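Local structure of serpin B3 (Homo sapiens, 4ZK3) at residues A229-E233 / N360-H364. The protein belongs to the serpin family, probably inhibits proteases through a cleavable reactive-centre loop, and forms the aggregating Pso p27 material associated with psoriasis. Residues are numbered along the deposited sequence; the frame is centred on the assembly and turned at random.
Sequences AKVLE and NEEFH
The F363 ring carries L232 on one face and meets the K230 backbone edge-on. CB of L232 stands 3.8 Å from the F363 ring centroid and 13° off the ring normal, a CH-pi contact nearly over the centre, while L232 CD2 reaches F363 CD2 farther round the ring. At the edge the carbonyl carbon of K230 lies in the ring plane, and K230 CB is 3.8 Å from F363 CE1. CG of F363 is anti to the backbone N (chi1 -162°), which sends the ring across to 229-233. V245 and L247 of strand 241-248 and V280 and L282 of strand 276-294 also pack against the F363 side chain.

Beyond the ring edge, the K230 chain is extended beyond CG, passing the ring to reach the backbone of 361-364. Its NZ donates to E362 O at 2.9 Å, in the carbonyl plane, with a C=O...NZ angle of 156°. K230 NZ also forms a longer salt bridge to E361 OE1 (3.6 Å); the carbonyl of E362 thus takes the hydrogen bond, and the E361 carboxylate adds a looser charge contact at the more exposed margin.

The axes of segments 229-233 and 361-364 pass 8.9 Å apart, nearly at right angles. Such orthogonal packing joins the serpin's B sheet, through 229-233, to its C sheet, where 361-364 is the short strand following the reactive-centre loop.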
# COMPACT_ATOMS: atom_id res chain seq x y z
N ALA A 229 -11.50 -14.37 16.39
CA ALA A 229 -10.18 -13.78 16.15
C ALA A 229 -9.83 -12.85 17.26
O ALA A 229 -10.68 -12.50 18.10
CB ALA A 229 -10.18 -13.02 14.83
N LYS A 230 -8.57 -12.46 17.29
CA LYS A 230 -8.11 -11.41 18.16
C LYS A 230 -7.45 -10.28 17.37
O LYS A 230 -6.99 -10.47 16.21
CB LYS A 230 -7.15 -11.96 19.17
CG LYS A 230 -7.76 -12.97 20.13
CD LYS A 230 -6.65 -13.63 20.92
CE LYS A 230 -7.16 -14.68 21.89
NZ LYS A 230 -6.01 -15.36 22.57
N VAL A 231 -7.43 -9.12 18.00
CA VAL A 231 -6.82 -7.88 17.44
C VAL A 231 -5.84 -7.25 18.38
O VAL A 231 -6.14 -7.07 19.55
CB VAL A 231 -7.89 -6.81 17.09
CG1 VAL A 231 -7.26 -5.63 16.38
CG2 VAL A 231 -8.87 -7.39 16.14
N LEU A 232 -4.67 -6.87 17.88
CA LEU A 232 -3.68 -6.19 18.66
C LEU A 232 -3.13 -4.94 17.97
O LEU A 232 -2.84 -4.97 16.77
CB LEU A 232 -2.52 -7.14 18.99
CG LEU A 232 -1.56 -6.74 20.08
CD1 LEU A 232 -2.22 -6.88 21.44
CD2 LEU A 232 -0.37 -7.64 20.08
N GLU A 233 -2.92 -3.86 18.74
CA GLU A 233 -2.21 -2.68 18.26
C GLU A 233 -0.81 -2.68 18.86
O GLU A 233 -0.64 -2.74 20.06
CB GLU A 233 -2.94 -1.36 18.60
CG GLU A 233 -2.19 -0.11 18.20
CD GLU A 233 -2.46 1.10 19.03
OE1 GLU A 233 -2.74 0.97 20.24
OE2 GLU A 233 -2.32 2.20 18.46
N ASN A 360 -1.72 -12.73 31.13
CA ASN A 360 -2.97 -13.54 30.91
C ASN A 360 -3.24 -13.86 29.41
O ASN A 360 -3.08 -15.03 29.00
CB ASN A 360 -4.18 -12.83 31.53
CG ASN A 360 -4.33 -11.39 31.06
OD1 ASN A 360 -4.82 -11.13 29.96
ND2 ASN A 360 -3.86 -10.46 31.87
N GLU A 361 -3.60 -12.84 28.61
CA GLU A 361 -3.90 -13.01 27.20
C GLU A 361 -2.66 -13.41 26.41
O GLU A 361 -1.58 -12.84 26.58
CB GLU A 361 -4.45 -11.73 26.53
CG GLU A 361 -5.94 -11.43 26.68
CD GLU A 361 -6.84 -12.64 26.46
OE1 GLU A 361 -6.70 -13.38 25.45
OE2 GLU A 361 -7.71 -12.82 27.32
N GLU A 362 -2.86 -14.35 25.51
CA GLU A 362 -1.83 -14.76 24.58
C GLU A 362 -2.18 -14.26 23.19
O GLU A 362 -3.35 -14.30 22.79
CB GLU A 362 -1.72 -16.28 24.57
CG GLU A 362 -1.33 -16.86 25.93
CD GLU A 362 -0.77 -18.23 25.81
OE1 GLU A 362 -1.13 -18.91 24.82
OE2 GLU A 362 0.05 -18.62 26.66
N PHE A 363 -1.15 -13.82 22.47
CA PHE A 363 -1.26 -13.43 21.06
C PHE A 363 -0.05 -14.01 20.31
O PHE A 363 1.01 -13.37 20.19
CB PHE A 363 -1.34 -11.89 20.96
CG PHE A 363 -1.88 -11.40 19.66
CD1 PHE A 363 -3.22 -11.16 19.49
CD2 PHE A 363 -1.02 -11.12 18.60
CE1 PHE A 363 -3.71 -10.70 18.29
CE2 PHE A 363 -1.51 -10.66 17.38
CZ PHE A 363 -2.86 -10.46 17.22
N HIS A 364 -0.19 -15.23 19.82
CA HIS A 364 0.89 -15.97 19.26
C HIS A 364 0.72 -16.13 17.80
O HIS A 364 0.01 -16.98 17.38
CB HIS A 364 0.93 -17.36 19.86
CG HIS A 364 1.39 -17.39 21.29
ND1 HIS A 364 1.50 -18.56 22.02
CD2 HIS A 364 1.76 -16.38 22.12
CE1 HIS A 364 1.91 -18.28 23.24
NE2 HIS A 364 2.07 -16.97 23.34